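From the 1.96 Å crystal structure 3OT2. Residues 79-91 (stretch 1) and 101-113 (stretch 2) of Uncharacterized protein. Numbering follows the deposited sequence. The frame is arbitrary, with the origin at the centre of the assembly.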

ATOM      1  N   VAL A  79      -8.733  12.847  -9.259  1.00 31.00           N
ATOM      2  CA  VAL A  79      -8.873  14.034  -8.429  1.00 31.86           C
ATOM      3  C   VAL A  79      -8.147  13.765  -7.103  1.00 32.98           C
ATOM      4  O   VAL A  79      -8.799  13.447  -6.103  1.00 31.52           O
ATOM      5  N   PRO A  80      -6.800  13.913  -7.057  1.00 30.17           N
ATOM      6  CA  PRO A  80      -6.091  13.702  -5.790  1.00 29.27           C
ATOM      7  C   PRO A  80      -6.625  14.657  -4.727  1.00 33.50           C
ATOM      8  O   PRO A  80      -7.041  15.765  -5.076  1.00 33.08           O
ATOM      9  N   ASP A  81      -6.619  14.242  -3.445  1.00 29.24           N
ATOM     10  CA  ASP A  81      -7.063  15.133  -2.376  1.00 28.45           C
ATOM     11  C   ASP A  81      -6.278  16.470  -2.456  1.00 32.20           C
ATOM     12  O   ASP A  81      -6.874  17.553  -2.352  1.00 32.32           O
ATOM     13  N   ILE A  82      -4.942  16.379  -2.666  1.00 28.60           N
ATOM     14  CA  ILE A  82      -4.045  17.544  -2.836  1.00 27.58           C
ATOM     15  C   ILE A  82      -3.079  17.228  -3.957  1.00 31.30           C
ATOM     16  O   ILE A  82      -2.468  16.169  -3.956  1.00 31.69           O
ATOM     17  N   SER A  83      -2.951  18.158  -4.908  1.00 27.85           N
ATOM     18  CA  SER A  83      -1.996  18.101  -6.012  1.00 27.14           C
ATOM     19  C   SER A  83      -1.051  19.279  -5.898  1.00 29.17           C
ATOM     20  O   SER A  83      -1.504  20.415  -5.759  1.00 27.68           O
ATOM     21  N   VAL A  84       0.249  19.022  -5.962  1.00 27.57           N
ATOM     22  CA  VAL A  84       1.250  20.087  -5.870  1.00 26.01           C
ATOM     23  C   VAL A  84       2.032  20.119  -7.187  1.00 29.29           C
ATOM     24  O   VAL A  84       2.543  19.091  -7.645  1.00 27.71           O
ATOM     25  N   PHE A  85       2.081  21.301  -7.817  1.00 26.82           N
ATOM     26  CA  PHE A  85       2.801  21.483  -9.093  1.00 26.98           C
ATOM     27  C   PHE A  85       3.852  22.542  -8.952  1.00 30.25           C
ATOM     28  O   PHE A  85       3.544  23.611  -8.432  1.00 28.57           O
ATOM     29  N   ILE A  86       5.075  22.286  -9.468  1.00 28.07           N
ATOM     30  CA  ILE A  86       6.150  23.282  -9.490  1.00 28.67           C
ATOM     31  C   ILE A  86       5.679  24.376 -10.471  1.00 33.77           C
ATOM     32  O   ILE A  86       4.840  24.088 -11.351  1.00 31.59           O
ATOM     33  N   TRP A  87       6.160  25.627 -10.284  1.00 31.06           N
ATOM     34  CA  TRP A  87       5.665  26.770 -11.037  1.00 31.51           C
ATOM     35  C   TRP A  87       5.732  26.584 -12.539  1.00 37.61           C
ATOM     36  O   TRP A  87       4.736  26.866 -13.197  1.00 37.36           O
ATOM     37  N   SER A  88       6.867  26.079 -13.082  1.00 35.72           N
ATOM     38  CA  SER A  88       7.073  25.886 -14.532  1.00 36.53           C
ATOM     39  C   SER A  88       6.088  24.879 -15.157  1.00 39.62           C
ATOM     40  O   SER A  88       5.894  24.901 -16.366  1.00 41.89           O
ATOM     41  N   ARG A  89       5.485  23.996 -14.344  1.00 34.58           N
ATOM     42  CA  ARG A  89       4.560  22.962 -14.827  1.00 33.26           C
ATOM     43  C   ARG A  89       3.080  23.348 -14.663  1.00 36.63           C
ATOM     44  O   ARG A  89       2.232  22.611 -15.149  1.00 36.46           O
ATOM     45  N   ILE A  90       2.762  24.503 -14.040  1.00 33.55           N
ATOM     46  CA  ILE A  90       1.362  24.926 -13.883  1.00 32.54           C
ATOM     47  C   ILE A  90       0.853  25.400 -15.273  1.00 37.35           C
ATOM     48  O   ILE A  90       1.399  26.362 -15.799  1.00 37.69           O
ATOM     49  N   PRO A  91      -0.137  24.707 -15.909  1.00 37.62           N
ATOM     50  CA  PRO A  91      -0.636  25.178 -17.220  1.00 39.54           C
ATOM     51  C   PRO A  91      -1.338  26.532 -17.082  1.00 41.76           C
ATOM     52  O   PRO A  91      -2.124  26.743 -16.159  1.00 40.14           O
ATOM     53  N   ILE A 101      -8.006  23.234 -17.134  1.00 41.75           N
ATOM     54  CA  ILE A 101      -7.728  21.816 -17.390  1.00 40.47           C
ATOM     55  C   ILE A 101      -6.247  21.515 -17.181  1.00 40.28           C
ATOM     56  O   ILE A 101      -5.385  22.257 -17.637  1.00 39.67           O
ATOM     57  N   PHE A 102      -5.970  20.402 -16.486  1.00 35.15           N
ATOM     58  CA  PHE A 102      -4.610  19.927 -16.205  1.00 32.81           C
ATOM     59  C   PHE A 102      -4.468  18.566 -16.837  1.00 36.84           C
ATOM     60  O   PHE A 102      -5.140  17.628 -16.416  1.00 36.41           O
ATOM     61  N   LEU A 103      -3.645  18.470 -17.885  1.00 34.31           N
ATOM     62  CA  LEU A 103      -3.458  17.218 -18.619  1.00 35.28           C
ATOM     63  C   LEU A 103      -2.123  16.546 -18.260  1.00 38.16           C
ATOM     64  O   LEU A 103      -1.567  15.776 -19.050  1.00 38.97           O
ATOM     65  N   ILE A 104      -1.637  16.799 -17.036  1.00 33.69           N
ATOM     66  CA  ILE A 104      -0.343  16.301 -16.567  1.00 32.14           C
ATOM     67  C   ILE A 104      -0.438  15.797 -15.120  1.00 32.59           C
ATOM     68  O   ILE A 104      -1.357  16.155 -14.391  1.00 31.14           O
ATOM     69  N   ALA A 105       0.532  14.976 -14.717  1.00 30.06           N
ATOM     70  CA  ALA A 105       0.617  14.421 -13.377  1.00 28.93           C
ATOM     71  C   ALA A 105       1.144  15.484 -12.394  1.00 32.47           C
ATOM     72  O   ALA A 105       2.014  16.268 -12.788  1.00 33.01           O
ATOM     73  N   PRO A 106       0.676  15.519 -11.117  1.00 28.10           N
ATOM     74  CA  PRO A 106       1.250  16.496 -10.159  1.00 27.74           C
ATOM     75  C   PRO A 106       2.718  16.204  -9.875  1.00 31.19           C
ATOM     76  O   PRO A 106       3.158  15.078 -10.064  1.00 31.16           O
ATOM     77  N   ASP A 107       3.476  17.183  -9.383  1.00 27.64           N
ATOM     78  CA  ASP A 107       4.854  16.907  -8.966  1.00 25.33           C
ATOM     79  C   ASP A 107       4.829  16.146  -7.649  1.00 26.94           C
ATOM     80  O   ASP A 107       5.693  15.322  -7.369  1.00 26.30           O
ATOM     81  N   TRP A 108       3.804  16.405  -6.850  1.00 25.32           N
ATOM     82  CA  TRP A 108       3.625  15.796  -5.544  1.00 25.07           C
ATOM     83  C   TRP A 108       2.129  15.560  -5.313  1.00 28.30           C
ATOM     84  O   TRP A 108       1.337  16.508  -5.370  1.00 27.86           O
ATOM     85  N   THR A 109       1.743  14.284  -5.125  1.00 25.31           N
ATOM     86  CA  THR A 109       0.343  13.938  -4.888  1.00 26.58           C
ATOM     87  C   THR A 109       0.171  13.538  -3.425  1.00 27.66           C
ATOM     88  O   THR A 109       0.989  12.798  -2.889  1.00 26.37           O
ATOM     89  N   ILE A 110      -0.882  14.037  -2.781  1.00 26.36           N
ATOM     90  CA  ILE A 110      -1.170  13.686  -1.389  1.00 25.96           C
ATOM     91  C   ILE A 110      -2.589  13.156  -1.309  1.00 29.22           C
ATOM     92  O   ILE A 110      -3.525  13.827  -1.731  1.00 27.51           O
ATOM     93  N   GLU A 111      -2.728  11.924  -0.791  1.00 26.13           N
ATOM     94  CA  GLU A 111      -4.003  11.259  -0.601  1.00 26.65           C
ATOM     95  C   GLU A 111      -4.195  11.009   0.865  1.00 30.20           C
ATOM     96  O   GLU A 111      -3.271  10.566   1.546  1.00 29.67           O
ATOM     97  N   ILE A 112      -5.376  11.311   1.360  1.00 27.38           N
ATOM     98  CA  ILE A 112      -5.676  11.108   2.774  1.00 28.26           C
ATOM     99  C   ILE A 112      -6.823  10.128   2.870  1.00 32.85           C
ATOM    100  O   ILE A 112      -7.886  10.372   2.297  1.00 31.53           O
ATOM    101  N   LEU A 113      -6.608   9.017   3.591  1.00 29.42           N
ATOM    102  CA  LEU A 113      -7.664   8.024   3.789  1.00 30.73           C
ATOM    103  C   LEU A 113      -8.786   8.552   4.656  1.00 35.74           C
ATOM    104  O   LEU A 113      -8.583   9.397   5.529  1.00 34.72           O
TER

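Two neighbouring antiparallel strands need more than backbone hydrogen bonds to define their fit; side chains at the ends of the ladder often fix it by reaching into hollows on the partner. Residues 79–91 and 101–113 illustrate the principle, burying 1044 Å² between them. Strands 82–86 and 108–112 run antiparallel at 169°, and the ladder alternates its side chains between two faces.

On the face carrying Ile82, Val84, Trp108 and Ile110, packing is by paired bumps. Ile82 and Ile110 are directly cross-strand, both with chi1 m and chi2 t, and their CB atoms lie 4.0 Å apart. Val84, chi1 t, sits beside Trp108, also t, with Val84 CB 3.9 Å from Trp108 CB. The row is knitted diagonally as well: Val84 CG2 comes within 4.5 Å of Ile110 CD1, and Ile82 CD1 within 4.2 Å of Ile112 CD1. The other face holds the smaller pair Ser83 and Thr109. Here prolines supply much of the bulk: Pro106 CG rests 3.4 Å from Ser83 OG, and Pro80 CB lies 3.4 Å from Thr109 OG1.

The most sculpted fit surrounds Phe85. Its CB leaves sideways, but the m rotamer brings the ring nearer the second stretch, into a cleft between Phe102 and Pro106. Pro106 CA covers one ring face, 3.8 Å from the centroid in a CH-pi contact; over the opposite face lies Phe102, with its CD2 3.5 Å from Phe85 CZ. The two aromatic planes meet obliquely at 59°, centroids 4.9 Å apart. Ile104, chi1 p, adds its CD1 at 3.6 Å from Phe85 CE2. Phe102, chi1 m, is in turn covered: Pro91 points toward the second stretch and sets its CG almost exactly on the ring normal, 3.6 Å from the Phe102 centroid. Each ring thus fills one hollow and helps to shape the next.

Polar side chains secure this end. Asp107, chi1 m, points toward the first stretch and accepts a hydrogen bond from Ile86 N at its OD2 (2.9 Å). The same oxygen forms a salt bridge with Arg89 NH1, also 2.9 Å. Arg89 reaches it through an m, t, p course, and both NH1 and NH2 donate to Ala105 O at 2.9 Å, so the guanidinium edge grips a carbonyl and a carboxylate together. One of its faces remains available to Ile104 CD1, 3.7 Å from Arg89 NH2.

At the far end, Asp81, chi1 m, points in and takes the place of a backbone acceptor: its OD2 receives Ile112 N at 2.8 Å. Reciprocally, Glu111, m at chi1 and chi2, curls back so that OE1 accepts from Asp81 N at 3.2 Å. The two acids come close, Asp81 OD2 lying 3.8 Å from Glu111 OE1, and water 2 lies within hydrogen-bonding distance of both, 2.9 Å from Asp81 OD2 and 3.1 Å from Glu111 OE1. Water 1 lies 2.7 Å from Glu111 OE1 and 2.9 Å from Val79 O.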

ATOM      1  CB  VAL A  79     -10.355  14.461  -8.221  1.00 37.23           C
ATOM      2  CG1 VAL A  79     -10.440  15.820  -7.521  1.00 36.86           C
ATOM      3  CG2 VAL A  79     -11.123  14.502  -9.538  1.00 38.85           C
ATOM      4  CB  PRO A  80      -4.629  14.027  -6.144  1.00 28.60           C
ATOM      5  CG  PRO A  80      -4.533  13.783  -7.591  1.00 33.68           C
ATOM      6  CD  PRO A  80      -5.854  14.269  -8.134  1.00 30.50           C
ATOM      7  CB  ASP A  81      -6.888  14.460  -1.000  1.00 28.45           C
ATOM      8  CG  ASP A  81      -7.891  13.358  -0.697  1.00 33.54           C
ATOM      9  OD1 ASP A  81      -8.984  13.342  -1.335  1.00 32.92           O
ATOM     10  OD2 ASP A  81      -7.609  12.538   0.202  1.00 34.40           O
ATOM     11  CB  ILE A  82      -3.284  17.950  -1.551  1.00 29.46           C
ATOM     12  CG1 ILE A  82      -4.246  18.176  -0.364  1.00 29.82           C
ATOM     13  CG2 ILE A  82      -2.370  19.182  -1.782  1.00 28.25           C
ATOM     14  CD1 ILE A  82      -3.595  18.021   0.961  1.00 34.92           C
ATOM     15  CB  SER A  83      -2.745  18.177  -7.340  1.00 29.92           C
ATOM     16  OG  SER A  83      -3.292  16.905  -7.594  1.00 38.61           O
ATOM     17  CB  VAL A  84       2.183  19.966  -4.624  1.00 27.22           C
ATOM     18  CG1 VAL A  84       2.984  21.248  -4.421  1.00 28.07           C
ATOM     19  CG2 VAL A  84       1.391  19.643  -3.351  1.00 25.77           C
ATOM     20  CB  PHE A  85       1.818  21.930 -10.207  1.00 28.71           C
ATOM     21  CG  PHE A  85       0.866  20.866 -10.692  1.00 29.29           C
ATOM     22  CD1 PHE A  85      -0.338  20.644 -10.044  1.00 31.88           C
ATOM     23  CD2 PHE A  85       1.161  20.107 -11.818  1.00 30.77           C
ATOM     24  CE1 PHE A  85      -1.213  19.659 -10.491  1.00 32.68           C
ATOM     25  CE2 PHE A  85       0.270  19.137 -12.280  1.00 33.46           C
ATOM     26  CZ  PHE A  85      -0.910  18.920 -11.612  1.00 31.54           C
ATOM     27  CB  ILE A  86       7.555  22.693  -9.811  1.00 31.37           C
ATOM     28  CG1 ILE A  86       7.663  22.194 -11.286  1.00 31.77           C
ATOM     29  CG2 ILE A  86       7.921  21.603  -8.772  1.00 30.41           C
ATOM     30  CD1 ILE A  86       9.067  21.689 -11.736  1.00 33.46           C
ATOM     31  CB  TRP A  87       6.397  28.056 -10.644  1.00 31.38           C
ATOM     32  CG  TRP A  87       5.474  29.240 -10.569  1.00 33.38           C
ATOM     33  CD1 TRP A  87       5.308  30.209 -11.516  1.00 37.37           C
ATOM     34  CD2 TRP A  87       4.541  29.540  -9.514  1.00 32.98           C
ATOM     35  NE1 TRP A  87       4.343  31.102 -11.108  1.00 36.96           N
ATOM     36  CE2 TRP A  87       3.861  30.717  -9.879  1.00 37.38           C
ATOM     37  CE3 TRP A  87       4.195  28.914  -8.305  1.00 33.75           C
ATOM     38  CZ2 TRP A  87       2.879  31.305  -9.058  1.00 37.27           C
ATOM     39  CZ3 TRP A  87       3.238  29.505  -7.491  1.00 35.63           C
ATOM     40  CH2 TRP A  87       2.607  30.698  -7.860  1.00 37.23           C
ATOM     41  CB  SER A  88       8.502  25.431 -14.810  1.00 39.64           C
ATOM     42  OG  SER A  88       8.774  24.170 -14.214  1.00 40.69           O
ATOM     43  CB  ARG A  89       4.845  21.616 -14.120  1.00 30.29           C
ATOM     44  CG  ARG A  89       6.144  20.984 -14.616  1.00 28.41           C
ATOM     45  CD  ARG A  89       6.342  19.611 -14.015  1.00 33.20           C
ATOM     46  NE  ARG A  89       5.564  18.585 -14.715  1.00 32.15           N
ATOM     47  CZ  ARG A  89       4.542  17.929 -14.188  1.00 39.98           C
ATOM     48  NH1 ARG A  89       4.132  18.203 -12.956  1.00 28.42           N
ATOM     49  NH2 ARG A  89       3.908  17.005 -14.893  1.00 38.31           N
ATOM     50  CB  ILE A  90       1.180  26.010 -12.774  1.00 34.90           C
ATOM     51  CG1 ILE A  90       1.564  25.469 -11.380  1.00 32.33           C
ATOM     52  CG2 ILE A  90      -0.274  26.558 -12.766  1.00 34.92           C
ATOM     53  CD1 ILE A  90       1.772  26.506 -10.294  1.00 32.36           C
ATOM     54  CB  PRO A  91      -1.592  24.069 -17.664  1.00 41.69           C
ATOM     55  CG  PRO A  91      -2.027  23.410 -16.417  1.00 44.52           C
ATOM     56  CD  PRO A  91      -0.868  23.506 -15.456  1.00 38.59           C
ATOM     57  CB  ILE A 101      -8.209  21.410 -18.822  1.00 44.86           C
ATOM     58  CG1 ILE A 101      -9.683  21.805 -19.103  1.00 47.36           C
ATOM     59  CG2 ILE A 101      -7.935  19.932 -19.172  1.00 47.37           C
ATOM     60  CD1 ILE A 101     -10.882  21.074 -18.320  1.00 60.79           C
ATOM     61  CB  PHE A 102      -4.340  19.883 -14.693  1.00 33.10           C
ATOM     62  CG  PHE A 102      -3.962  21.191 -14.037  1.00 35.45           C
ATOM     63  CD1 PHE A 102      -4.839  22.270 -14.040  1.00 38.17           C
ATOM     64  CD2 PHE A 102      -2.767  21.314 -13.335  1.00 38.56           C
ATOM     65  CE1 PHE A 102      -4.510  23.468 -13.396  1.00 39.84           C
ATOM     66  CE2 PHE A 102      -2.448  22.503 -12.668  1.00 41.34           C
ATOM     67  CZ  PHE A 102      -3.315  23.576 -12.716  1.00 40.19           C
ATOM     68  CB  LEU A 103      -3.567  17.467 -20.141  1.00 37.18           C
ATOM     69  CG  LEU A 103      -4.922  17.987 -20.648  1.00 44.34           C
ATOM     70  CD1 LEU A 103      -4.820  18.431 -22.098  1.00 47.08           C
ATOM     71  CD2 LEU A 103      -6.017  16.940 -20.487  1.00 47.78           C
ATOM     72  CB  ILE A 104       0.759  17.404 -16.706  1.00 35.76           C
ATOM     73  CG1 ILE A 104       0.339  18.733 -16.031  1.00 37.01           C
ATOM     74  CG2 ILE A 104       1.184  17.625 -18.188  1.00 37.55           C
ATOM     75  CD1 ILE A 104       1.482  19.620 -15.675  1.00 43.54           C
ATOM     76  CB  ALA A 105       1.518  13.192 -13.378  1.00 28.61           C
ATOM     77  CB  PRO A 106       0.416  16.300  -8.878  1.00 29.20           C
ATOM     78  CG  PRO A 106      -0.726  15.406  -9.255  1.00 33.02           C
ATOM     79  CD  PRO A 106      -0.310  14.633 -10.470  1.00 29.21           C
ATOM     80  CB  ASP A 107       5.631  18.228  -8.818  1.00 27.16           C
ATOM     81  CG  ASP A 107       5.975  18.779 -10.168  1.00 29.73           C
ATOM     82  OD1 ASP A 107       6.947  18.274 -10.776  1.00 32.53           O
ATOM     83  OD2 ASP A 107       5.191  19.619 -10.684  1.00 30.58           O
ATOM     84  CB  TRP A 108       4.255  16.716  -4.474  1.00 24.13           C
ATOM     85  CG  TRP A 108       4.160  16.281  -3.033  1.00 24.77           C
ATOM     86  CD1 TRP A 108       3.927  15.021  -2.546  1.00 26.93           C
ATOM     87  CD2 TRP A 108       4.432  17.113  -1.895  1.00 24.70           C
ATOM     88  NE1 TRP A 108       3.965  15.038  -1.166  1.00 25.57           N
ATOM     89  CE2 TRP A 108       4.301  16.309  -0.745  1.00 27.59           C
ATOM     90  CE3 TRP A 108       4.754  18.486  -1.735  1.00 26.32           C
ATOM     91  CZ2 TRP A 108       4.476  16.828   0.550  1.00 27.44           C
ATOM     92  CZ3 TRP A 108       4.942  18.990  -0.450  1.00 27.42           C
ATOM     93  CH2 TRP A 108       4.783  18.175   0.670  1.00 27.75           C
ATOM     94  CB  THR A 109      -0.191  12.864  -5.877  1.00 30.30           C
ATOM     95  OG1 THR A 109      -1.576  12.649  -5.609  1.00 31.74           O
ATOM     96  CG2 THR A 109       0.511  11.499  -5.751  1.00 27.68           C
ATOM     97  CB  ILE A 110      -0.934  14.861  -0.408  1.00 28.59           C
ATOM     98  CG1 ILE A 110       0.531  15.362  -0.480  1.00 28.84           C
ATOM     99  CG2 ILE A 110      -1.329  14.469   1.020  1.00 27.91           C
ATOM    100  CD1 ILE A 110       0.711  16.735  -0.040  1.00 28.78           C
ATOM    101  CB  GLU A 111      -4.071   9.940  -1.389  1.00 27.67           C
ATOM    102  CG  GLU A 111      -3.912  10.124  -2.894  1.00 32.54           C
ATOM    103  CD  GLU A 111      -5.133  10.635  -3.646  1.00 40.70           C
ATOM    104  OE1 GLU A 111      -6.084  11.157  -3.015  1.00 33.34           O
ATOM    105  OE2 GLU A 111      -5.125  10.532  -4.888  1.00 37.53           O
ATOM    106  CB  ILE A 112      -5.989  12.457   3.486  1.00 30.40           C
ATOM    107  CG1 ILE A 112      -4.836  13.467   3.300  1.00 29.45           C
ATOM    108  CG2 ILE A 112      -6.282  12.249   4.976  1.00 29.47           C
ATOM    109  CD1 ILE A 112      -5.346  14.905   3.072  1.00 29.04           C
ATOM    110  CB  LEU A 113      -7.111   6.736   4.421  1.00 30.61           C
ATOM    111  CG  LEU A 113      -6.058   5.963   3.616  1.00 32.77           C
ATOM    112  CD1 LEU A 113      -5.626   4.748   4.396  1.00 33.58           C
ATOM    113  CD2 LEU A 113      -6.598   5.574   2.223  1.00 33.86           C
TER
HETATM  114  O   HOH W   1      -8.423  11.081  -4.410  1.00 31.79           O
HETATM  115  O   HOH W   2      -7.718   9.825  -0.790  1.00 32.82           O